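Local coordinates for protein putative transcriptional regulator (Shigella flexneri 2a str. 2457T, PDB 3C8G) that probably hydrates fumarate to malate as a homodimeric fumarase E of the MtlR/FumE family, at residues W86-Y100 and I114-R127. Sequence-based numbering, arbitrary orientation.
Sequences WLYADITHFSQYWHY and ITWDFISNVNSITR
Trp86 carries the guanidinium of Arg127 over one face of its indole. Arg127 CZ lies 4.0 Å from the centroid of the five-membered ring of Trp86, a cation-pi contact. The two planes are tilted by 41°. The arginine chain is extended from CG to NE, which carries the charged group across to the indole. CB of Leu87 lies against the opposite face of the indole, toward its rim.

One turn on, Asp90 directs its carboxylate to the start of helix 123-126. Asp90 OD1 accepts two hydrogen bonds, from Asn123 N at 2.9 Å (167°) and from Asn123 ND2 at 2.9 Å. They arrive from opposite faces of the carboxylate. Ser124 N donates to the syn lone pair of OD2 of Asp90, and Ser124 OG adds a weak bond. Two backbone N-H groups at a helix start are thus satisfied by a buried carboxylate.

The contact belongs to an all-helical domain. Segments 86-100 and 114-120 run nearly antiparallel, at 163°.

His93 brings CD2 to 3.2 Å from Asn121 O, and its own carbonyl O meets the rim of the Phe118 ring. Phe94 takes the edge of Phe118 on its face in a T-shaped pair, with CZ of Phe118 over the centre. Tyr97 lays CD1 over the middle of a Phe118 face, 3.5 Å from CG of Phe118, with the rings oblique. Its OH reaches CB and CG2 of Thr115, whose hydroxyl bonds to Phe110 O. Tyr100 meets CD1 of Ile114 through CE1 at 4.0 Å.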
ATOM      1  N   TRP B  86      -2.535 -20.011   5.733  1.00 65.01           N
ATOM      2  CA  TRP B  86      -3.527 -20.298   6.760  1.00 64.26           C
ATOM      3  C   TRP B  86      -3.931 -19.050   7.553  1.00 63.37           C
ATOM      4  O   TRP B  86      -5.120 -18.812   7.747  1.00 61.99           O
ATOM      5  CB  TRP B  86      -3.105 -21.468   7.677  1.00 64.61           C
ATOM      6  CG  TRP B  86      -1.932 -21.228   8.634  1.00 65.66           C
ATOM      7  CD1 TRP B  86      -0.617 -21.595   8.430  1.00 66.90           C
ATOM      8  CD2 TRP B  86      -1.981 -20.650   9.965  1.00 66.29           C
ATOM      9  NE1 TRP B  86       0.147 -21.254   9.535  1.00 67.89           N
ATOM     10  CE2 TRP B  86      -0.658 -20.672  10.483  1.00 66.43           C
ATOM     11  CE3 TRP B  86      -3.014 -20.102  10.760  1.00 66.98           C
ATOM     12  CZ2 TRP B  86      -0.337 -20.175  11.755  1.00 65.87           C
ATOM     13  CZ3 TRP B  86      -2.690 -19.591  12.034  1.00 66.60           C
ATOM     14  CH2 TRP B  86      -1.359 -19.643  12.517  1.00 66.24           C
ATOM     15  N   LEU B  87      -2.935 -18.248   7.952  1.00 62.66           N
ATOM     16  CA  LEU B  87      -3.141 -17.053   8.780  1.00 61.66           C
ATOM     17  C   LEU B  87      -3.779 -15.935   7.981  1.00 60.92           C
ATOM     18  O   LEU B  87      -4.631 -15.212   8.479  1.00 60.25           O
ATOM     19  CB  LEU B  87      -1.809 -16.585   9.362  1.00 61.77           C
ATOM     20  CG  LEU B  87      -1.893 -15.454  10.383  1.00 62.58           C
ATOM     21  CD1 LEU B  87      -2.716 -15.899  11.578  1.00 64.59           C
ATOM     22  CD2 LEU B  87      -0.497 -15.080  10.822  1.00 63.51           C
ATOM     23  N   TYR B  88      -3.357 -15.802   6.731  1.00 60.16           N
ATOM     24  CA  TYR B  88      -3.980 -14.842   5.847  1.00 59.82           C
ATOM     25  C   TYR B  88      -5.453 -15.203   5.590  1.00 59.43           C
ATOM     26  O   TYR B  88      -6.329 -14.318   5.600  1.00 59.44           O
ATOM     27  CB  TYR B  88      -3.205 -14.722   4.545  1.00 60.09           C
ATOM     28  CG  TYR B  88      -3.896 -13.874   3.542  1.00 60.57           C
ATOM     29  CD1 TYR B  88      -4.708 -14.440   2.577  1.00 61.89           C
ATOM     30  CD2 TYR B  88      -3.759 -12.495   3.569  1.00 60.91           C
ATOM     31  CE1 TYR B  88      -5.365 -13.646   1.655  1.00 62.72           C
ATOM     32  CE2 TYR B  88      -4.392 -11.700   2.663  1.00 61.25           C
ATOM     33  CZ  TYR B  88      -5.200 -12.279   1.699  1.00 62.40           C
ATOM     34  OH  TYR B  88      -5.841 -11.475   0.770  1.00 62.80           O
ATOM     35  N   ALA B  89      -5.724 -16.488   5.357  1.00 58.49           N
ATOM     36  CA  ALA B  89      -7.108 -16.979   5.273  1.00 58.12           C
ATOM     37  C   ALA B  89      -7.897 -16.601   6.539  1.00 58.30           C
ATOM     38  O   ALA B  89      -8.982 -16.015   6.471  1.00 58.23           O
ATOM     39  CB  ALA B  89      -7.133 -18.488   5.047  1.00 57.03           C
ATOM     40  N   ASP B  90      -7.325 -16.891   7.693  1.00 58.64           N
ATOM     41  CA  ASP B  90      -8.060 -16.700   8.921  1.00 60.20           C
ATOM     42  C   ASP B  90      -8.444 -15.232   9.101  1.00 60.49           C
ATOM     43  O   ASP B  90      -9.626 -14.910   9.318  1.00 60.74           O
ATOM     44  CB  ASP B  90      -7.278 -17.221  10.136  1.00 60.25           C
ATOM     45  CG  ASP B  90      -7.328 -18.744  10.281  1.00 62.02           C
ATOM     46  OD1 ASP B  90      -7.794 -19.448   9.326  1.00 59.84           O
ATOM     47  OD2 ASP B  90      -6.876 -19.227  11.367  1.00 64.24           O
ATOM     48  N   ILE B  91      -7.451 -14.347   8.994  1.00 61.02           N
ATOM     49  CA  ILE B  91      -7.674 -12.943   9.327  1.00 61.31           C
ATOM     50  C   ILE B  91      -8.578 -12.330   8.286  1.00 61.92           C
ATOM     51  O   ILE B  91      -9.475 -11.573   8.606  1.00 61.76           O
ATOM     52  CB  ILE B  91      -6.383 -12.152   9.419  1.00 60.94           C
ATOM     53  CG1 ILE B  91      -5.452 -12.801  10.440  1.00 58.35           C
ATOM     54  CG2 ILE B  91      -6.710 -10.739   9.818  1.00 60.35           C
ATOM     55  CD1 ILE B  91      -4.140 -12.074  10.649  1.00 56.26           C
ATOM     56  N   THR B  92      -8.359 -12.695   7.034  1.00 62.94           N
ATOM     57  CA  THR B  92      -9.298 -12.351   5.975  1.00 63.77           C
ATOM     58  C   THR B  92     -10.718 -12.784   6.360  1.00 63.55           C
ATOM     59  O   THR B  92     -11.641 -11.981   6.308  1.00 63.74           O
ATOM     60  CB  THR B  92      -8.843 -12.960   4.642  1.00 63.86           C
ATOM     61  OG1 THR B  92      -7.602 -12.349   4.299  1.00 66.16           O
ATOM     62  CG2 THR B  92      -9.831 -12.669   3.518  1.00 64.39           C
ATOM     63  N   HIS B  93     -10.887 -14.024   6.805  1.00 63.57           N
ATOM     64  CA  HIS B  93     -12.221 -14.465   7.198  1.00 63.51           C
ATOM     65  C   HIS B  93     -12.805 -13.612   8.309  1.00 62.80           C
ATOM     66  O   HIS B  93     -13.968 -13.244   8.241  1.00 62.20           O
ATOM     67  CB  HIS B  93     -12.266 -15.953   7.537  1.00 63.83           C
ATOM     68  CG  HIS B  93     -12.157 -16.847   6.335  1.00 66.77           C
ATOM     69  ND1 HIS B  93     -12.731 -16.538   5.117  1.00 69.25           N
ATOM     70  CD2 HIS B  93     -11.543 -18.045   6.164  1.00 67.45           C
ATOM     71  CE1 HIS B  93     -12.478 -17.503   4.253  1.00 69.03           C
ATOM     72  NE2 HIS B  93     -11.775 -18.436   4.868  1.00 68.76           N
ATOM     73  N   PHE B  94     -12.012 -13.274   9.318  1.00 62.56           N
ATOM     74  CA  PHE B  94     -12.525 -12.397  10.390  1.00 62.73           C
ATOM     75  C   PHE B  94     -12.923 -11.051   9.816  1.00 62.96           C
ATOM     76  O   PHE B  94     -13.829 -10.413  10.328  1.00 62.84           O
ATOM     77  CB  PHE B  94     -11.499 -12.170  11.514  1.00 62.30           C
ATOM     78  CG  PHE B  94     -11.631 -13.126  12.668  1.00 62.21           C
ATOM     79  CD1 PHE B  94     -11.085 -14.416  12.598  1.00 61.90           C
ATOM     80  CD2 PHE B  94     -12.265 -12.737  13.830  1.00 61.56           C
ATOM     81  CE1 PHE B  94     -11.193 -15.290  13.620  1.00 59.60           C
ATOM     82  CE2 PHE B  94     -12.363 -13.618  14.903  1.00 61.90           C
ATOM     83  CZ  PHE B  94     -11.825 -14.894  14.795  1.00 61.98           C
ATOM     84  N   SER B  95     -12.256 -10.621   8.744  1.00 63.59           N
ATOM     85  CA  SER B  95     -12.534  -9.289   8.198  1.00 64.22           C
ATOM     86  C   SER B  95     -13.782  -9.328   7.327  1.00 63.75           C
ATOM     87  O   SER B  95     -14.674  -8.470   7.435  1.00 64.33           O
ATOM     88  CB  SER B  95     -11.342  -8.729   7.419  1.00 64.17           C
ATOM     89  OG  SER B  95     -11.577  -7.364   7.105  1.00 66.89           O
ATOM     90  N   GLN B  96     -13.857 -10.334   6.478  1.00 63.19           N
ATOM     91  CA  GLN B  96     -15.046 -10.531   5.679  1.00 63.31           C
ATOM     92  C   GLN B  96     -16.330 -10.655   6.512  1.00 62.96           C
ATOM     93  O   GLN B  96     -17.347 -10.045   6.171  1.00 63.38           O
ATOM     94  CB  GLN B  96     -14.867 -11.745   4.798  1.00 63.81           C
ATOM     95  CG  GLN B  96     -13.596 -11.688   3.953  1.00 63.96           C
ATOM     96  CD  GLN B  96     -13.546 -12.841   2.978  1.00 65.55           C
ATOM     97  OE1 GLN B  96     -13.930 -13.970   3.316  1.00 65.74           O
ATOM     98  NE2 GLN B  96     -13.097 -12.566   1.750  1.00 64.23           N
ATOM     99  N   TYR B  97     -16.271 -11.400   7.615  1.00 62.22           N
ATOM    100  CA  TYR B  97     -17.411 -11.539   8.531  1.00 61.77           C
ATOM    101  C   TYR B  97     -17.783 -10.259   9.323  1.00 61.45           C
ATOM    102  O   TYR B  97     -18.972  -9.977   9.520  1.00 61.37           O
ATOM    103  CB  TYR B  97     -17.212 -12.745   9.464  1.00 61.59           C
ATOM    104  CG  TYR B  97     -18.485 -13.256  10.116  1.00 61.29           C
ATOM    105  CD1 TYR B  97     -18.437 -13.945  11.331  1.00 62.29           C
ATOM    106  CD2 TYR B  97     -19.734 -13.035   9.534  1.00 60.19           C
ATOM    107  CE1 TYR B  97     -19.600 -14.402  11.948  1.00 62.44           C
ATOM    108  CE2 TYR B  97     -20.896 -13.501  10.125  1.00 61.51           C
ATOM    109  CZ  TYR B  97     -20.833 -14.187  11.339  1.00 62.02           C
ATOM    110  OH  TYR B  97     -21.995 -14.659  11.937  1.00 59.65           O
ATOM    111  N   TRP B  98     -16.793  -9.487   9.771  1.00 61.22           N
ATOM    112  CA  TRP B  98     -17.094  -8.200  10.420  1.00 60.91           C
ATOM    113  C   TRP B  98     -17.808  -7.287   9.421  1.00 61.04           C
ATOM    114  O   TRP B  98     -18.803  -6.632   9.762  1.00 61.09           O
ATOM    115  CB  TRP B  98     -15.850  -7.521  11.027  1.00 60.43           C
ATOM    116  CG  TRP B  98     -16.063  -6.036  11.271  1.00 60.77           C
ATOM    117  CD1 TRP B  98     -15.406  -5.008  10.661  1.00 60.22           C
ATOM    118  CD2 TRP B  98     -17.032  -5.425  12.157  1.00 59.84           C
ATOM    119  NE1 TRP B  98     -15.896  -3.796  11.100  1.00 61.04           N
ATOM    120  CE2 TRP B  98     -16.892  -4.016  12.018  1.00 60.39           C
ATOM    121  CE3 TRP B  98     -17.987  -5.925  13.057  1.00 58.65           C
ATOM    122  CZ2 TRP B  98     -17.668  -3.101  12.747  1.00 59.36           C
ATOM    123  CZ3 TRP B  98     -18.777  -5.010  13.787  1.00 60.20           C
ATOM    124  CH2 TRP B  98     -18.609  -3.614  13.622  1.00 61.04           C
ATOM    125  N   HIS B  99     -17.313  -7.277   8.185  1.00 60.87           N
ATOM    126  CA  HIS B  99     -17.907  -6.480   7.109  1.00 60.96           C
ATOM    127  C   HIS B  99     -19.356  -6.871   6.879  1.00 60.59           C
ATOM    128  O   HIS B  99     -20.228  -6.006   6.799  1.00 60.44           O
ATOM    129  CB  HIS B  99     -17.170  -6.726   5.810  1.00 61.33           C
ATOM    130  CG  HIS B  99     -15.938  -5.905   5.633  1.00 64.16           C
ATOM    131  ND1 HIS B  99     -15.968  -4.527   5.549  1.00 66.22           N
ATOM    132  CD2 HIS B  99     -14.647  -6.272   5.463  1.00 65.04           C
ATOM    133  CE1 HIS B  99     -14.741  -4.081   5.347  1.00 66.42           C
ATOM    134  NE2 HIS B  99     -13.921  -5.119   5.299  1.00 67.43           N
ATOM    135  N   TYR B 100     -19.602  -8.172   6.730  1.00 59.73           N
ATOM    136  CA  TYR B 100     -20.955  -8.670   6.660  1.00 59.44           C
ATOM    137  C   TYR B 100     -21.801  -8.221   7.873  1.00 59.42           C
ATOM    138  O   TYR B 100     -22.933  -7.787   7.704  1.00 60.09           O
ATOM    139  CB  TYR B 100     -20.952 -10.194   6.561  1.00 59.96           C
ATOM    140  CG  TYR B 100     -22.341 -10.746   6.427  1.00 59.84           C
ATOM    141  CD1 TYR B 100     -23.131 -11.004   7.560  1.00 59.85           C
ATOM    142  CD2 TYR B 100     -22.886 -10.984   5.171  1.00 58.85           C
ATOM    143  CE1 TYR B 100     -24.431 -11.488   7.434  1.00 59.79           C
ATOM    144  CE2 TYR B 100     -24.181 -11.464   5.028  1.00 59.73           C
ATOM    145  CZ  TYR B 100     -24.945 -11.707   6.161  1.00 60.98           C
ATOM    146  OH  TYR B 100     -26.223 -12.190   6.000  1.00 63.52           O
ATOM    147  N   ILE B 114     -24.885 -19.469  10.517  1.00 59.29           N
ATOM    148  CA  ILE B 114     -23.938 -18.671   9.752  1.00 58.69           C
ATOM    149  C   ILE B 114     -22.608 -18.541  10.499  1.00 58.00           C
ATOM    150  O   ILE B 114     -21.558 -18.622   9.881  1.00 57.79           O
ATOM    151  CB  ILE B 114     -24.558 -17.339   9.299  1.00 58.58           C
ATOM    152  CG1 ILE B 114     -23.551 -16.477   8.564  1.00 60.18           C
ATOM    153  CG2 ILE B 114     -25.168 -16.581  10.519  1.00 61.88           C
ATOM    154  CD1 ILE B 114     -24.188 -15.465   7.640  1.00 63.90           C
ATOM    155  N   THR B 115     -22.628 -18.381  11.822  1.00 57.56           N
ATOM    156  CA  THR B 115     -21.360 -18.192  12.521  1.00 58.08           C
ATOM    157  C   THR B 115     -20.620 -19.541  12.721  1.00 58.78           C
ATOM    158  O   THR B 115     -19.370 -19.606  12.804  1.00 59.09           O
ATOM    159  CB  THR B 115     -21.461 -17.340  13.832  1.00 57.73           C
ATOM    160  OG1 THR B 115     -21.146 -18.151  14.958  1.00 57.83           O
ATOM    161  CG2 THR B 115     -22.818 -16.719  14.012  1.00 57.08           C
ATOM    162  N   TRP B 116     -21.393 -20.621  12.751  1.00 59.22           N
ATOM    163  CA  TRP B 116     -20.808 -21.949  12.768  1.00 59.52           C
ATOM    164  C   TRP B 116     -20.095 -22.150  11.417  1.00 60.10           C
ATOM    165  O   TRP B 116     -18.945 -22.599  11.369  1.00 60.36           O
ATOM    166  CB  TRP B 116     -21.856 -23.054  13.062  1.00 59.07           C
ATOM    167  CG  TRP B 116     -21.272 -24.413  12.831  1.00 58.74           C
ATOM    168  CD1 TRP B 116     -21.401 -25.199  11.702  1.00 57.79           C
ATOM    169  CD2 TRP B 116     -20.377 -25.106  13.700  1.00 57.99           C
ATOM    170  NE1 TRP B 116     -20.664 -26.344  11.842  1.00 57.20           N
ATOM    171  CE2 TRP B 116     -20.027 -26.318  13.057  1.00 58.06           C
ATOM    172  CE3 TRP B 116     -19.846 -24.829  14.970  1.00 57.21           C
ATOM    173  CZ2 TRP B 116     -19.169 -27.254  13.649  1.00 58.39           C
ATOM    174  CZ3 TRP B 116     -18.985 -25.747  15.550  1.00 57.84           C
ATOM    175  CH2 TRP B 116     -18.657 -26.949  14.891  1.00 58.36           C
ATOM    176  N   ASP B 117     -20.756 -21.787  10.325  1.00 60.81           N
ATOM    177  CA  ASP B 117     -20.097 -21.860   9.007  1.00 61.80           C
ATOM    178  C   ASP B 117     -18.789 -21.104   8.997  1.00 61.64           C
ATOM    179  O   ASP B 117     -17.783 -21.582   8.442  1.00 62.47           O
ATOM    180  CB  ASP B 117     -20.998 -21.350   7.897  1.00 61.51           C
ATOM    181  CG  ASP B 117     -22.099 -22.331   7.563  1.00 66.04           C
ATOM    182  OD1 ASP B 117     -22.144 -23.451   8.156  1.00 70.97           O
ATOM    183  OD2 ASP B 117     -22.931 -21.986   6.697  1.00 70.50           O
ATOM    184  N   PHE B 118     -18.791 -19.943   9.642  1.00 60.79           N
ATOM    185  CA  PHE B 118     -17.599 -19.144   9.689  1.00 60.08           C
ATOM    186  C   PHE B 118     -16.542 -19.872  10.515  1.00 60.35           C
ATOM    187  O   PHE B 118     -15.390 -19.996  10.052  1.00 59.91           O
ATOM    188  CB  PHE B 118     -17.938 -17.754  10.205  1.00 60.19           C
ATOM    189  CG  PHE B 118     -16.784 -17.002  10.782  1.00 59.45           C
ATOM    190  CD1 PHE B 118     -16.619 -16.930  12.152  1.00 57.94           C
ATOM    191  CD2 PHE B 118     -15.909 -16.305   9.959  1.00 59.98           C
ATOM    192  CE1 PHE B 118     -15.575 -16.199  12.704  1.00 60.23           C
ATOM    193  CE2 PHE B 118     -14.853 -15.572  10.482  1.00 59.66           C
ATOM    194  CZ  PHE B 118     -14.673 -15.530  11.861  1.00 61.88           C
ATOM    195  N   ILE B 119     -16.912 -20.401  11.695  1.00 60.03           N
ATOM    196  CA  ILE B 119     -15.877 -21.023  12.518  1.00 60.35           C
ATOM    197  C   ILE B 119     -15.308 -22.334  11.964  1.00 61.29           C
ATOM    198  O   ILE B 119     -14.214 -22.715  12.327  1.00 61.27           O
ATOM    199  CB  ILE B 119     -16.248 -21.175  13.972  1.00 60.90           C
ATOM    200  CG1 ILE B 119     -17.245 -22.305  14.165  1.00 60.01           C
ATOM    201  CG2 ILE B 119     -16.666 -19.785  14.598  1.00 60.46           C
ATOM    202  CD1 ILE B 119     -17.829 -22.307  15.545  1.00 61.61           C
ATOM    203  N   SER B 120     -16.033 -22.981  11.054  1.00 61.90           N
ATOM    204  CA  SER B 120     -15.553 -24.180  10.358  1.00 63.09           C
ATOM    205  C   SER B 120     -14.434 -23.894   9.352  1.00 62.72           C
ATOM    206  O   SER B 120     -13.677 -24.782   8.999  1.00 62.94           O
ATOM    207  CB  SER B 120     -16.710 -24.876   9.641  1.00 63.17           C
ATOM    208  OG  SER B 120     -17.871 -24.780  10.450  1.00 65.79           O
ATOM    209  N   ASN B 121     -14.323 -22.654   8.906  1.00 62.28           N
ATOM    210  CA  ASN B 121     -13.233 -22.268   8.021  1.00 61.96           C
ATOM    211  C   ASN B 121     -12.173 -21.393   8.678  1.00 60.83           C
ATOM    212  O   ASN B 121     -11.421 -20.724   7.969  1.00 59.43           O
ATOM    213  CB  ASN B 121     -13.801 -21.518   6.828  1.00 62.90           C
ATOM    214  CG  ASN B 121     -14.702 -22.380   6.004  1.00 65.70           C
ATOM    215  OD1 ASN B 121     -14.372 -23.533   5.701  1.00 67.61           O
ATOM    216  ND2 ASN B 121     -15.870 -21.849   5.661  1.00 69.94           N
ATOM    217  N   VAL B 122     -12.139 -21.374  10.020  1.00 59.43           N
ATOM    218  CA  VAL B 122     -11.053 -20.724  10.747  1.00 57.95           C
ATOM    219  C   VAL B 122     -10.096 -21.831  11.146  1.00 57.34           C
ATOM    220  O   VAL B 122     -10.472 -22.730  11.932  1.00 57.33           O
ATOM    221  CB  VAL B 122     -11.576 -19.964  11.982  1.00 58.49           C
ATOM    222  CG1 VAL B 122     -10.430 -19.553  12.949  1.00 58.25           C
ATOM    223  CG2 VAL B 122     -12.455 -18.760  11.582  1.00 57.30           C
ATOM    224  N   ASN B 123      -8.881 -21.785  10.596  1.00 56.35           N
ATOM    225  CA  ASN B 123      -7.900 -22.874  10.722  1.00 56.51           C
ATOM    226  C   ASN B 123      -7.359 -23.011  12.137  1.00 56.71           C
ATOM    227  O   ASN B 123      -7.031 -24.110  12.587  1.00 56.66           O
ATOM    228  CB  ASN B 123      -6.697 -22.651   9.811  1.00 56.77           C
ATOM    229  CG  ASN B 123      -7.015 -22.839   8.360  1.00 57.04           C
ATOM    230  OD1 ASN B 123      -7.178 -23.957   7.887  1.00 59.50           O
ATOM    231  ND2 ASN B 123      -7.064 -21.745   7.629  1.00 57.44           N
ATOM    232  N   SER B 124      -7.234 -21.889  12.832  1.00 56.53           N
ATOM    233  CA  SER B 124      -6.730 -21.931  14.199  1.00 56.53           C
ATOM    234  C   SER B 124      -7.748 -22.568  15.137  1.00 56.14           C
ATOM    235  O   SER B 124      -7.399 -23.049  16.206  1.00 56.82           O
ATOM    236  CB  SER B 124      -6.290 -20.551  14.682  1.00 56.00           C
ATOM    237  OG  SER B 124      -7.367 -19.643  14.644  1.00 57.55           O
ATOM    238  N   ILE B 125      -9.001 -22.618  14.710  1.00 55.88           N
ATOM    239  CA  ILE B 125     -10.012 -23.375  15.444  1.00 55.58           C
ATOM    240  C   ILE B 125     -10.016 -24.846  15.005  1.00 55.67           C
ATOM    241  O   ILE B 125      -9.924 -25.746  15.821  1.00 55.49           O
ATOM    242  CB  ILE B 125     -11.413 -22.732  15.273  1.00 55.02           C
ATOM    243  CG1 ILE B 125     -11.471 -21.423  16.028  1.00 54.30           C
ATOM    244  CG2 ILE B 125     -12.494 -23.646  15.754  1.00 54.01           C
ATOM    245  CD1 ILE B 125     -12.695 -20.653  15.703  1.00 57.77           C
ATOM    246  N   THR B 126     -10.106 -25.052  13.699  1.00 56.53           N
ATOM    247  CA  THR B 126     -10.168 -26.372  13.045  1.00 57.36           C
ATOM    248  C   THR B 126      -8.959 -27.305  13.265  1.00 56.58           C
ATOM    249  O   THR B 126      -9.103 -28.537  13.292  1.00 55.58           O
ATOM    250  CB  THR B 126     -10.436 -26.135  11.529  1.00 57.88           C
ATOM    251  OG1 THR B 126     -11.838 -26.305  11.285  1.00 60.00           O
ATOM    252  CG2 THR B 126      -9.635 -27.056  10.620  1.00 60.01           C
ATOM    253  N   ARG B 127      -7.787 -26.694  13.441  1.00 56.88           N
ATOM    254  CA  ARG B 127      -6.498 -27.398  13.575  1.00 57.29           C
ATOM    255  C   ARG B 127      -6.274 -27.933  14.953  1.00 56.56           C
ATOM    256  O   ARG B 127      -5.471 -28.844  15.135  1.00 55.86           O
ATOM    257  CB  ARG B 127      -5.327 -26.469  13.247  1.00 57.83           C
ATOM    258  CG  ARG B 127      -5.059 -26.325  11.808  1.00 59.04           C
ATOM    259  CD  ARG B 127      -3.813 -25.506  11.659  1.00 64.19           C
ATOM    260  NE  ARG B 127      -3.482 -25.324  10.253  1.00 68.37           N
ATOM    261  CZ  ARG B 127      -2.332 -24.825   9.825  1.00 70.61           C
ATOM    262  NH1 ARG B 127      -2.103 -24.700   8.521  1.00 71.72           N
ATOM    263  NH2 ARG B 127      -1.414 -24.449  10.709  1.00 72.44           N
TER